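Local coordinates for protein dehydroascorbate reductase (Chlamydomonas reinhardtii, PDB 5XFT) that probably catalyses the glutathione-dependent reduction of dehydroascorbate to ascorbate, as a member of the DHAR family of the glutathione S-transferase superfamily, at residues A[105-110]-A[167-172]; A[124-129]-A[178-183]; A[130-135]-A[144-149]; A[161-166]-A[205-210]. All coordinates share one frame; numbering follows the deposited sequence.

Contact 1 of 4, residues A[105-110]-A[167-172]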
loop_
_atom_site.group_PDB
_atom_site.type_symbol
_atom_site.label_atom_id
_atom_site.label_comp_id
_atom_site.label_asym_id
_atom_site.label_seq_id
_atom_site.Cartn_x
_atom_site.Cartn_y
_atom_site.Cartn_z
ATOM N N PRO A 105 -11.539 -0.600 -3.371
ATOM C CA PRO A 105 -12.956 -0.798 -3.020
ATOM C C PRO A 105 -13.642 -1.905 -3.801
ATOM O O PRO A 105 -14.439 -2.652 -3.220
ATOM C CB PRO A 105 -13.582 0.572 -3.316
ATOM C CG PRO A 105 -12.462 1.533 -3.153
ATOM C CD PRO A 105 -11.252 0.814 -3.677
ATOM N N ASN A 106 -13.385 -2.018 -5.107
ATOM C CA ASN A 106 -14.007 -3.076 -5.898
ATOM C C ASN A 106 -13.504 -4.439 -5.456
ATOM O O ASN A 106 -14.282 -5.387 -5.309
ATOM C CB ASN A 106 -13.716 -2.874 -7.390
ATOM C CG ASN A 106 -14.377 -1.632 -7.958
ATOM O OD1 ASN A 106 -15.432 -1.205 -7.493
ATOM N ND2 ASN A 106 -13.750 -1.044 -8.966
ATOM N N PHE A 107 -12.188 -4.553 -5.261
ATOM C CA PHE A 107 -11.592 -5.806 -4.812
ATOM C C PHE A 107 -12.127 -6.219 -3.446
ATOM O O PHE A 107 -12.375 -7.410 -3.196
ATOM C CB PHE A 107 -10.070 -5.645 -4.815
ATOM C CG PHE A 107 -9.375 -6.406 -3.747
ATOM C CD1 PHE A 107 -9.378 -7.792 -3.754
ATOM C CD2 PHE A 107 -8.682 -5.733 -2.755
ATOM C CE1 PHE A 107 -8.730 -8.493 -2.779
ATOM C CE2 PHE A 107 -8.023 -6.422 -1.779
ATOM C CZ PHE A 107 -8.045 -7.807 -1.786
ATOM N N ARG A 108 -12.334 -5.252 -2.563
ATOM C CA ARG A 108 -12.930 -5.555 -1.273
ATOM C C ARG A 108 -14.389 -5.964 -1.422
ATOM O O ARG A 108 -14.820 -6.946 -0.812
ATOM C CB ARG A 108 -12.797 -4.357 -0.335
ATOM C CG ARG A 108 -13.522 -4.549 0.983
ATOM C CD ARG A 108 -13.433 -3.314 1.836
ATOM N NE ARG A 108 -14.047 -2.172 1.176
ATOM C CZ ARG A 108 -13.969 -0.924 1.620
ATOM N NH1 ARG A 108 -13.290 -0.649 2.727
ATOM N NH2 ARG A 108 -14.562 0.049 0.945
ATOM N N ALA A 109 -15.163 -5.232 -2.228
ATOM C CA ALA A 109 -16.561 -5.597 -2.425
ATOM C C ALA A 109 -16.685 -6.990 -3.022
ATOM O O ALA A 109 -17.697 -7.670 -2.817
ATOM C CB ALA A 109 -17.256 -4.568 -3.317
ATOM N N ILE A 110 -15.671 -7.421 -3.769
ATOM C CA ILE A 110 -15.638 -8.787 -4.269
ATOM C C ILE A 110 -15.391 -9.760 -3.124
ATOM O O ILE A 110 -16.071 -10.786 -3.004
ATOM C CB ILE A 110 -14.570 -8.923 -5.368
ATOM C CG1 ILE A 110 -14.996 -8.157 -6.623
ATOM C CG2 ILE A 110 -14.284 -10.399 -5.670
ATOM C CD1 ILE A 110 -13.899 -8.013 -7.628
ATOM N N VAL A 167 -3.084 -11.402 -4.444
ATOM C CA VAL A 167 -2.870 -12.467 -3.465
ATOM C C VAL A 167 -4.200 -12.949 -2.899
ATOM O O VAL A 167 -4.537 -14.141 -2.962
ATOM C CB VAL A 167 -1.926 -11.993 -2.347
ATOM C CG1 VAL A 167 -1.911 -12.998 -1.208
ATOM C CG2 VAL A 167 -0.521 -11.787 -2.897
ATOM N N ALA A 168 -4.980 -12.020 -2.346
ATOM C CA ALA A 168 -6.216 -12.393 -1.672
ATOM C C ALA A 168 -7.226 -12.979 -2.647
ATOM O O ALA A 168 -7.902 -13.964 -2.329
ATOM C CB ALA A 168 -6.807 -11.180 -0.956
ATOM N N LEU A 169 -7.349 -12.389 -3.837
ATOM C CA LEU A 169 -8.323 -12.908 -4.792
ATOM C C LEU A 169 -7.934 -14.299 -5.269
ATOM O O LEU A 169 -8.795 -15.177 -5.396
ATOM C CB LEU A 169 -8.475 -11.956 -5.975
ATOM C CG LEU A 169 -9.290 -10.682 -5.747
ATOM C CD1 LEU A 169 -9.387 -9.914 -7.051
ATOM C CD2 LEU A 169 -10.666 -10.987 -5.201
ATOM N N LYS A 170 -6.641 -14.526 -5.518
ATOM C CA LYS A 170 -6.204 -15.864 -5.900
ATOM C C LYS A 170 -6.477 -16.870 -4.791
ATOM O O LYS A 170 -6.836 -18.022 -5.062
ATOM C CB LYS A 170 -4.720 -15.850 -6.265
ATOM C CG LYS A 170 -4.095 -17.228 -6.435
ATOM C CD LYS A 170 -4.740 -18.010 -7.567
ATOM C CE LYS A 170 -3.962 -19.284 -7.866
ATOM N NZ LYS A 170 -3.857 -20.179 -6.677
ATOM N N HIS A 171 -6.333 -16.454 -3.531
ATOM C CA HIS A 171 -6.481 -17.420 -2.446
ATOM C C HIS A 171 -7.946 -17.726 -2.138
ATOM O O HIS A 171 -8.318 -18.890 -1.946
ATOM C CB HIS A 171 -5.775 -16.918 -1.193
ATOM C CG HIS A 171 -5.971 -17.801 -0.003
ATOM N ND1 HIS A 171 -7.006 -17.627 0.890
ATOM C CD2 HIS A 171 -5.271 -18.874 0.434
ATOM C CE1 HIS A 171 -6.931 -18.550 1.832
ATOM N NE2 HIS A 171 -5.886 -19.317 1.580
ATOM N N PHE A 172 -8.786 -16.698 -2.074
ATOM C CA PHE A 172 -10.169 -16.866 -1.647
ATOM C C PHE A 172 -11.135 -17.153 -2.786
ATOM O O PHE A 172 -12.228 -17.675 -2.535
ATOM C CB PHE A 172 -10.643 -15.613 -0.909
ATOM C CG PHE A 172 -9.988 -15.409 0.429
ATOM C CD1 PHE A 172 -10.319 -16.213 1.506
ATOM C CD2 PHE A 172 -9.051 -14.409 0.612
ATOM C CE1 PHE A 172 -9.725 -16.025 2.736
ATOM C CE2 PHE A 172 -8.455 -14.218 1.840
ATOM C CZ PHE A 172 -8.792 -15.027 2.904
#
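Leu169 meets the ring edge of Phe107, and this pair makes up most of the contact. Leu169 CG lies 3.5 Å from Phe107 CD1. The leucine approaches near the plane of the ring and not over a face. The two side chains point in opposite senses and lie alongside one another. CG of Leu169 stands anti to its carbonyl carbon (chi1 -76°), which sends the branch across to helix 103-112. Ala168 extends the same edge contact, with its CB 3.7 Å from Phe107 CZ. One turn further along, Ile110 meets one methyl of the same leucine: Ile110 CG2 is 3.7 Å from Leu169 CD2, which also reaches the Phe107 edge. The side chains of Ile110 and Leu169 cross at about a right angle. The helix segments 105-110 and 167-172 run nearly parallel, with 18° between their directions. Their axes stay 10.8 Å apart, a gap that the ring and the leucine bridge. Trp211 from helix 204-212 also packs edge-to-face with Phe107. Leu111 adds to the apolar layer around Ala168 and Leu169. All four touching residues are buried and meet through carbon alone. The chemistry implies that shape and exclusion of water hold these two helices of the all-helical C-terminal domain together here.

Contact 2 of 4, residues A[124-129]-A[178-183]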
loop_
_atom_site.group_PDB
_atom_site.type_symbol
_atom_site.label_atom_id
_atom_site.label_comp_id
_atom_site.label_asym_id
_atom_site.label_seq_id
_atom_site.Cartn_x
_atom_site.Cartn_y
_atom_site.Cartn_z
ATOM N N ALA A 124 -16.154 -3.852 -12.712
ATOM C CA ALA A 124 -15.527 -2.582 -12.355
ATOM C C ALA A 124 -14.049 -2.766 -12.023
ATOM O O ALA A 124 -13.192 -1.986 -12.471
ATOM C CB ALA A 124 -16.272 -1.952 -11.181
ATOM N N LEU A 125 -13.732 -3.796 -11.234
ATOM C CA LEU A 125 -12.338 -4.101 -10.930
ATOM C C LEU A 125 -11.527 -4.230 -12.206
ATOM O O LEU A 125 -10.435 -3.655 -12.321
ATOM C CB LEU A 125 -12.231 -5.390 -10.110
ATOM C CG LEU A 125 -10.784 -5.825 -9.861
ATOM C CD1 LEU A 125 -10.094 -4.812 -8.952
ATOM C CD2 LEU A 125 -10.695 -7.227 -9.277
ATOM N N GLU A 126 -12.060 -4.956 -13.191
ATOM C CA GLU A 126 -11.278 -5.183 -14.399
ATOM C C GLU A 126 -11.136 -3.902 -15.215
ATOM O O GLU A 126 -10.157 -3.737 -15.952
ATOM C CB GLU A 126 -11.888 -6.307 -15.238
ATOM C CG GLU A 126 -10.859 -6.885 -16.224
ATOM C CD GLU A 126 -11.418 -7.224 -17.599
ATOM O OE1 GLU A 126 -11.803 -6.300 -18.354
ATOM O OE2 GLU A 126 -11.405 -8.422 -17.951
ATOM N N GLU A 127 -12.099 -2.983 -15.110
ATOM C CA GLU A 127 -11.880 -1.664 -15.700
ATOM C C GLU A 127 -10.714 -0.940 -15.020
ATOM O O GLU A 127 -9.893 -0.298 -15.690
ATOM C CB GLU A 127 -13.156 -0.826 -15.625
ATOM C CG GLU A 127 -12.925 0.640 -15.939
ATOM C CD GLU A 127 -14.207 1.411 -16.177
ATOM O OE1 GLU A 127 -14.266 2.141 -17.185
ATOM O OE2 GLU A 127 -15.151 1.300 -15.364
ATOM N N GLN A 128 -10.621 -1.036 -13.692
ATOM C CA GLN A 128 -9.506 -0.408 -12.985
ATOM C C GLN A 128 -8.170 -0.992 -13.434
ATOM O O GLN A 128 -7.245 -0.255 -13.811
ATOM C CB GLN A 128 -9.689 -0.574 -11.475
ATOM C CG GLN A 128 -10.937 0.092 -10.928
ATOM C CD GLN A 128 -10.791 1.592 -10.810
ATOM O OE1 GLN A 128 -9.769 2.090 -10.341
ATOM N NE2 GLN A 128 -11.816 2.322 -11.227
ATOM N N LEU A 129 -8.053 -2.323 -13.397
ATOM C CA LEU A 129 -6.821 -2.976 -13.825
ATOM C C LEU A 129 -6.503 -2.661 -15.279
ATOM O O LEU A 129 -5.331 -2.615 -15.672
ATOM C CB LEU A 129 -6.933 -4.485 -13.626
ATOM C CG LEU A 129 -7.061 -4.977 -12.189
ATOM C CD1 LEU A 129 -7.228 -6.486 -12.172
ATOM C CD2 LEU A 129 -5.836 -4.565 -11.401
ATOM N N PRO A 178 -5.310 -11.635 -15.394
ATOM C CA PRO A 178 -5.195 -12.114 -16.777
ATOM C C PRO A 178 -3.806 -11.882 -17.358
ATOM O O PRO A 178 -3.154 -10.873 -17.079
ATOM C CB PRO A 178 -6.255 -11.297 -17.523
ATOM C CG PRO A 178 -7.267 -10.975 -16.481
ATOM C CD PRO A 178 -6.520 -10.819 -15.185
ATOM N N ALA A 179 -3.356 -12.843 -18.170
ATOM C CA ALA A 179 -2.053 -12.755 -18.812
ATOM C C ALA A 179 -1.984 -11.647 -19.850
ATOM O O ALA A 179 -0.880 -11.250 -20.236
ATOM C CB ALA A 179 -1.699 -14.091 -19.463
ATOM N N ARG A 180 -3.129 -11.139 -20.308
ATOM C CA ARG A 180 -3.124 -10.055 -21.276
ATOM C C ARG A 180 -2.732 -8.721 -20.656
ATOM O O ARG A 180 -2.206 -7.855 -21.365
ATOM C CB ARG A 180 -4.494 -9.942 -21.938
ATOM C CG ARG A 180 -5.589 -9.513 -21.001
ATOM C CD ARG A 180 -6.867 -9.289 -21.765
ATOM N NE ARG A 180 -7.681 -8.253 -21.148
ATOM C CZ ARG A 180 -8.622 -8.494 -20.245
ATOM N NH1 ARG A 180 -8.862 -9.740 -19.854
ATOM N NH2 ARG A 180 -9.319 -7.489 -19.731
ATOM N N PHE A 181 -2.972 -8.532 -19.358
ATOM C CA PHE A 181 -2.467 -7.360 -18.654
ATOM C C PHE A 181 -0.960 -7.488 -18.502
ATOM O O PHE A 181 -0.451 -7.628 -17.384
ATOM C CB PHE A 181 -3.123 -7.212 -17.282
ATOM C CG PHE A 181 -4.571 -6.841 -17.339
ATOM C CD1 PHE A 181 -5.047 -5.982 -18.312
ATOM C CD2 PHE A 181 -5.464 -7.373 -16.425
ATOM C CE1 PHE A 181 -6.389 -5.647 -18.362
ATOM C CE2 PHE A 181 -6.806 -7.051 -16.476
ATOM C CZ PHE A 181 -7.268 -6.184 -17.446
ATOM N N THR A 182 -0.249 -7.458 -19.630
ATOM C CA THR A 182 1.196 -7.656 -19.643
ATOM C C THR A 182 1.907 -6.665 -18.731
ATOM O O THR A 182 2.782 -7.038 -17.936
ATOM C CB THR A 182 1.709 -7.521 -21.077
ATOM O OG1 THR A 182 1.072 -6.397 -21.702
ATOM C CG2 THR A 182 1.408 -8.775 -21.871
ATOM N N ALA A 183 1.537 -5.387 -18.843
ATOM C CA ALA A 183 2.215 -4.341 -18.087
ATOM C C ALA A 183 1.988 -4.491 -16.589
ATOM O O ALA A 183 2.839 -4.086 -15.789
ATOM C CB ALA A 183 1.749 -2.967 -18.568
#
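Leu129 faces Phe181 with their CA atoms 7.8 Å apart, where helix 118-138 passes a type I beta turn, Pro178 to Phe181, that leads into helix 182-193. The apolar part of the contact is the Phe181 ring. Phe181 CE2 lies 3.8 Å from Leu129 CB. Glu126 CG comes to the ring edge, near its plane, 3.9 Å from Phe181 CZ. Phe181 CG is anti to its carbonyl carbon (chi1 -69°), and the ring is thereby carried toward helix 118-138. Phe181 is also the N-cap residue of helix 182-193 and the centre of an inverse gamma turn. The contact therefore ties the start of that helix to the side of helix 118-138, within the helical C-terminal domain of the GST fold. On the more exposed side, Glu126 and Arg180 form a salt bridge. Arg180 NH2 donates to Glu126 OE2 at 2.9 Å, with an N-H...O angle of 166°. A second bond to the same oxygen of Glu126, OE2, comes from Arg180 NH1 and is long and weak at 3.4 Å. The oxygen lies close to the guanidinium plane, yet the arginine meets it from above the carboxylate plane, and the two groups are turned 69° apart. Phe181 CE2 lies above one face of the Arg180 guanidinium, offset toward its rim. On the inner side, Leu129 packs against Leu162 of helix 153-173, and against Trp175 and Leu177.

Contact 3 of 4, residues A[130-135]-A[144-149]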
loop_
_atom_site.group_PDB
_atom_site.type_symbol
_atom_site.label_atom_id
_atom_site.label_comp_id
_atom_site.label_asym_id
_atom_site.label_seq_id
_atom_site.Cartn_x
_atom_site.Cartn_y
_atom_site.Cartn_z
ATOM N N ALA A 130 -7.537 -2.453 -16.097
ATOM C CA ALA A 130 -7.314 -2.066 -17.484
ATOM C C ALA A 130 -6.699 -0.675 -17.566
ATOM O O ALA A 130 -5.729 -0.459 -18.299
ATOM C CB ALA A 130 -8.625 -2.128 -18.265
ATOM N N GLY A 131 -7.255 0.284 -16.825
ATOM C CA GLY A 131 -6.684 1.617 -16.761
ATOM C C GLY A 131 -5.215 1.614 -16.386
ATOM O O GLY A 131 -4.379 2.175 -17.106
ATOM N N MET A 132 -4.889 0.960 -15.264
ATOM C CA MET A 132 -3.494 0.896 -14.832
ATOM C C MET A 132 -2.620 0.236 -15.889
ATOM O O MET A 132 -1.520 0.717 -16.194
ATOM C CB MET A 132 -3.388 0.133 -13.510
ATOM C CG MET A 132 -4.162 0.764 -12.367
ATOM S SD MET A 132 -4.339 -0.351 -10.965
ATOM C CE MET A 132 -2.626 -0.678 -10.561
ATOM N N ASP A 133 -3.103 -0.864 -16.466
ATOM C CA ASP A 133 -2.320 -1.616 -17.440
ATOM C C ASP A 133 -2.024 -0.774 -18.679
ATOM O O ASP A 133 -0.872 -0.687 -19.130
ATOM C CB ASP A 133 -3.079 -2.895 -17.797
ATOM C CG ASP A 133 -2.455 -3.654 -18.934
ATOM O OD1 ASP A 133 -1.367 -4.236 -18.743
ATOM O OD2 ASP A 133 -3.066 -3.669 -20.023
ATOM N N ASP A 134 -3.056 -0.132 -19.232
ATOM C CA ASP A 134 -2.869 0.753 -20.377
ATOM C C ASP A 134 -1.892 1.868 -20.049
ATOM O O ASP A 134 -0.984 2.160 -20.835
ATOM C CB ASP A 134 -4.211 1.342 -20.818
ATOM C CG ASP A 134 -5.162 0.291 -21.347
ATOM O OD1 ASP A 134 -4.699 -0.839 -21.619
ATOM O OD2 ASP A 134 -6.365 0.601 -21.502
ATOM N N TYR A 135 -2.063 2.506 -18.884
ATOM C CA TYR A 135 -1.169 3.595 -18.515
ATOM C C TYR A 135 0.281 3.124 -18.491
ATOM O O TYR A 135 1.155 3.740 -19.113
ATOM C CB TYR A 135 -1.565 4.187 -17.161
ATOM C CG TYR A 135 -0.849 5.491 -16.873
ATOM C CD1 TYR A 135 0.428 5.500 -16.319
ATOM C CD2 TYR A 135 -1.441 6.710 -17.170
ATOM C CE1 TYR A 135 1.091 6.688 -16.066
ATOM C CE2 TYR A 135 -0.785 7.903 -16.913
ATOM C CZ TYR A 135 0.480 7.886 -16.363
ATOM O OH TYR A 135 1.141 9.065 -16.105
ATOM N N PRO A 144 9.085 0.520 -16.018
ATOM C CA PRO A 144 7.945 -0.365 -15.720
ATOM C C PRO A 144 7.065 0.090 -14.559
ATOM O O PRO A 144 5.960 -0.452 -14.395
ATOM C CB PRO A 144 8.624 -1.701 -15.402
ATOM C CG PRO A 144 9.961 -1.315 -14.858
ATOM C CD PRO A 144 10.360 -0.014 -15.507
ATOM N N LEU A 145 7.504 1.057 -13.758
ATOM C CA LEU A 145 6.700 1.595 -12.672
ATOM C C LEU A 145 6.038 2.899 -13.094
ATOM O O LEU A 145 6.422 3.535 -14.077
ATOM C CB LEU A 145 7.556 1.832 -11.427
ATOM C CG LEU A 145 8.532 0.733 -11.038
ATOM C CD1 LEU A 145 9.342 1.200 -9.859
ATOM C CD2 LEU A 145 7.781 -0.543 -10.709
ATOM N N PHE A 146 5.032 3.306 -12.320
ATOM C CA PHE A 146 4.407 4.601 -12.554
ATOM C C PHE A 146 5.407 5.741 -12.447
ATOM O O PHE A 146 5.167 6.814 -13.006
ATOM C CB PHE A 146 3.259 4.828 -11.568
ATOM C CG PHE A 146 2.070 3.947 -11.810
ATOM C CD1 PHE A 146 1.890 2.788 -11.071
ATOM C CD2 PHE A 146 1.129 4.276 -12.778
ATOM C CE1 PHE A 146 0.799 1.974 -11.287
ATOM C CE2 PHE A 146 0.029 3.464 -12.999
ATOM C CZ PHE A 146 -0.135 2.311 -12.252
ATOM N N GLY A 147 6.510 5.538 -11.728
ATOM C CA GLY A 147 7.562 6.530 -11.639
ATOM C C GLY A 147 8.748 6.128 -12.484
ATOM O O GLY A 147 9.903 6.347 -12.105
ATOM N N GLY A 148 8.463 5.518 -13.631
ATOM C CA GLY A 148 9.495 5.049 -14.532
ATOM C C GLY A 148 10.347 3.953 -13.934
ATOM O O GLY A 148 9.921 2.800 -13.831
ATOM N N GLN A 149 11.558 4.310 -13.523
ATOM C CA GLN A 149 12.506 3.331 -13.013
ATOM C C GLN A 149 12.461 3.184 -11.499
ATOM O O GLN A 149 12.952 2.177 -10.977
ATOM C CB GLN A 149 13.923 3.712 -13.449
ATOM C CG GLN A 149 14.219 3.429 -14.913
ATOM C CD GLN A 149 14.386 1.947 -15.181
ATOM O OE1 GLN A 149 14.914 1.211 -14.345
ATOM N NE2 GLN A 149 13.933 1.499 -16.347
#
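Phe146 and Tyr135 form the aromatic part of this contact. Their ring planes are inclined at 32° and the centroids lie 5.9 Å apart, an oblique pairing. The nearest atoms are Tyr135 CD1 and Phe146 CD2, at 3.8 Å. Tyr135 CG is anti to its backbone N (chi1 -168°), which swings the ring off helix 118-138 toward the loop. The second contact is between an aliphatic carbon and a ring. Met132, one turn earlier, offers its CB to the edge of the Phe146 ring, 4.1 Å from Phe146 CZ. Phe146 thus spans two successive turns of the helix. Other aromatic neighbours extend the cluster: Tyr187 meets Phe146 edge-to-face, and His139 stacks on Tyr135. Polar bonds shape the loop itself. A type I beta turn runs from Leu145 to Gly148, closed by a weak bond from Gly148 N to Leu145 O at 2.9 Å. Leu145 N to Gly148 O, at 3.0 Å, pairs the same two residues in the other direction. Gly148 has a positive phi, which suits glycine. The loop packs back on helix 118-138 through Phe146, while Asp155 accepts from the backbone N atoms of Phe146 and Gly147. An aspartate in the first turn of this helix, bound to the loop before it, recurs in GST C-terminal domains.

Contact 4 of 4, residues A[161-166]-A[205-210]; sequences KLYHAV and EAIIAG
This is a buried CH-pi contact between helix 153-173 and the C-terminal helix 204-212, with Ile207 set against two aromatic rings. Its two branches go to different partners. Ile207 CD1 sits almost squarely over the centre of the Tyr163 ring, 3.7 Å from the ring centroid and 8° off the normal. Ile207 CG2 lies over a face of the His164 imidazole, displaced toward the rim, and is 3.7 Å from His164 ND1. The torsions explain the split. CG1 of Ile207 is anti to the carbonyl carbon (chi1 -54°) while CG2 is anti to the backbone N, and the extended chi2 carries CD1 out to the tyrosine. The backbones are closest at this point, with 6.4 Å between His164 CA and Ile207 CA. Helix 153-173 runs through the C-terminal domain of this GST-type fold, and helix 204-212, the last helix of the chain, packs against it. The polar ends of both rings are held by other residues: Tyr163 OH is hydrogen-bonded to Asp201 OD1, and its ring also meets Trp197 edge-to-face. His164 ND1 pairs with Trp211 NE1, a bond that would limit rotation of the imidazole, and His164 NE2 has a weak bond to Asp20 O. The histidine side chain lies near, without touching, Cys21 and Cys24 at the start of helix 22-33, a pattern resembling the thioredoxin-type CxxC.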
loop_
_atom_site.group_PDB
_atom_site.type_symbol
_atom_site.label_atom_id
_atom_site.label_comp_id
_atom_site.label_asym_id
_atom_site.label_seq_id
_atom_site.Cartn_x
_atom_site.Cartn_y
_atom_site.Cartn_z
ATOM N N LYS A 161 -2.200 -2.018 -2.721
ATOM C CA LYS A 161 -3.561 -2.438 -3.044
ATOM C C LYS A 161 -3.567 -3.543 -4.096
ATOM O O LYS A 161 -4.323 -4.514 -3.981
ATOM C CB LYS A 161 -4.385 -1.243 -3.513
ATOM C CG LYS A 161 -4.368 -0.084 -2.544
ATOM C CD LYS A 161 -5.276 1.045 -2.993
ATOM C CE LYS A 161 -5.107 2.262 -2.095
ATOM N NZ LYS A 161 -6.040 3.371 -2.460
ATOM N N LEU A 162 -2.719 -3.425 -5.118
ATOM C CA LEU A 162 -2.646 -4.468 -6.135
ATOM C C LEU A 162 -2.104 -5.767 -5.550
ATOM O O LEU A 162 -2.567 -6.859 -5.909
ATOM C CB LEU A 162 -1.780 -3.993 -7.302
ATOM C CG LEU A 162 -1.590 -4.949 -8.476
ATOM C CD1 LEU A 162 -2.888 -5.137 -9.234
ATOM C CD2 LEU A 162 -0.497 -4.431 -9.395
ATOM N N TYR A 163 -1.116 -5.663 -4.658
ATOM C CA TYR A 163 -0.583 -6.829 -3.958
ATOM C C TYR A 163 -1.697 -7.586 -3.244
ATOM O O TYR A 163 -1.885 -8.798 -3.445
ATOM C CB TYR A 163 0.480 -6.359 -2.964
ATOM C CG TYR A 163 1.385 -7.428 -2.389
ATOM C CD1 TYR A 163 1.559 -8.651 -3.023
ATOM C CD2 TYR A 163 2.057 -7.207 -1.196
ATOM C CE1 TYR A 163 2.389 -9.612 -2.486
ATOM C CE2 TYR A 163 2.884 -8.157 -0.655
ATOM C CZ TYR A 163 3.049 -9.360 -1.297
ATOM O OH TYR A 163 3.879 -10.305 -0.743
ATOM N N HIS A 164 -2.458 -6.867 -2.412
ATOM C CA HIS A 164 -3.602 -7.467 -1.738
ATOM C C HIS A 164 -4.587 -8.060 -2.736
ATOM O O HIS A 164 -5.137 -9.144 -2.505
ATOM C CB HIS A 164 -4.300 -6.426 -0.866
ATOM C CG HIS A 164 -3.630 -6.196 0.449
ATOM N ND1 HIS A 164 -4.244 -6.473 1.652
ATOM C CD2 HIS A 164 -2.402 -5.716 0.754
ATOM C CE1 HIS A 164 -3.423 -6.173 2.642
ATOM N NE2 HIS A 164 -2.298 -5.712 2.124
ATOM N N ALA A 165 -4.817 -7.371 -3.856
ATOM C CA ALA A 165 -5.815 -7.830 -4.817
ATOM C C ALA A 165 -5.427 -9.179 -5.408
ATOM O O ALA A 165 -6.208 -10.137 -5.363
ATOM C CB ALA A 165 -6.012 -6.786 -5.919
ATOM N N VAL A 166 -4.213 -9.285 -5.955
ATOM C CA VAL A 166 -3.841 -10.534 -6.612
ATOM C C VAL A 166 -3.720 -11.664 -5.592
ATOM O O VAL A 166 -4.245 -12.766 -5.809
ATOM C CB VAL A 166 -2.559 -10.362 -7.458
ATOM C CG1 VAL A 166 -2.758 -9.278 -8.508
ATOM C CG2 VAL A 166 -1.347 -10.041 -6.602
ATOM N N GLU A 205 0.960 -14.675 3.370
ATOM C CA GLU A 205 0.169 -15.195 4.478
ATOM C C GLU A 205 -0.313 -14.070 5.369
ATOM O O GLU A 205 -1.409 -14.146 5.924
ATOM C CB GLU A 205 0.954 -16.204 5.319
ATOM C CG GLU A 205 1.813 -17.199 4.552
ATOM C CD GLU A 205 3.043 -16.560 3.921
ATOM O OE1 GLU A 205 3.133 -16.587 2.681
ATOM O OE2 GLU A 205 3.911 -16.040 4.658
ATOM N N ALA A 206 0.508 -13.036 5.557
ATOM C CA ALA A 206 0.038 -11.875 6.301
ATOM C C ALA A 206 -1.216 -11.298 5.656
ATOM O O ALA A 206 -2.179 -10.955 6.350
ATOM C CB ALA A 206 1.144 -10.822 6.398
ATOM N N ILE A 207 -1.232 -11.220 4.320
ATOM C CA ILE A 207 -2.414 -10.735 3.608
ATOM C C ILE A 207 -3.599 -11.667 3.843
ATOM O O ILE A 207 -4.712 -11.225 4.167
ATOM C CB ILE A 207 -2.107 -10.590 2.106
ATOM C CG1 ILE A 207 -0.866 -9.717 1.896
ATOM C CG2 ILE A 207 -3.312 -10.026 1.370
ATOM C CD1 ILE A 207 -0.415 -9.618 0.435
ATOM N N ILE A 208 -3.375 -12.975 3.672
ATOM C CA ILE A 208 -4.448 -13.952 3.829
ATOM C C ILE A 208 -5.021 -13.887 5.236
ATOM O O ILE A 208 -6.240 -13.829 5.423
ATOM C CB ILE A 208 -3.942 -15.370 3.495
ATOM C CG1 ILE A 208 -3.377 -15.441 2.074
ATOM C CG2 ILE A 208 -5.050 -16.386 3.676
ATOM C CD1 ILE A 208 -4.234 -14.755 1.054
ATOM N N ALA A 209 -4.153 -13.898 6.246
ATOM C CA ALA A 209 -4.601 -13.830 7.631
ATOM C C ALA A 209 -5.327 -12.522 7.909
ATOM O O ALA A 209 -6.327 -12.503 8.636
ATOM C CB ALA A 209 -3.411 -13.994 8.576
ATOM N N GLY A 210 -4.831 -11.416 7.350
ATOM C CA GLY A 210 -5.526 -10.153 7.511
ATOM C C GLY A 210 -6.953 -10.221 7.008
ATOM O O GLY A 210 -7.878 -9.750 7.672
#

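How the contacts relate
Contacts 1, 3 and 4 are buried and apolar across their segments, while contact 2 is only partly buried and alone has a salt bridge, at its more exposed side. Contact 4 lies nearest the centre of the chain, about 10 Å from it, and contact 2 farthest, about 18 Å. Contacts 1 and 4 share helix 153-173 and touch where Phe107 CZ packs on His164 O, 3.3 Å away. Contacts 2 and 3 use successive parts of helix 118-138 and touch around Asp133. Contacts 1 and 2 meet through Ile110 and Leu125. Ring edges serve contact 1, an oblique ring pair contact 3, and ring faces contact 4.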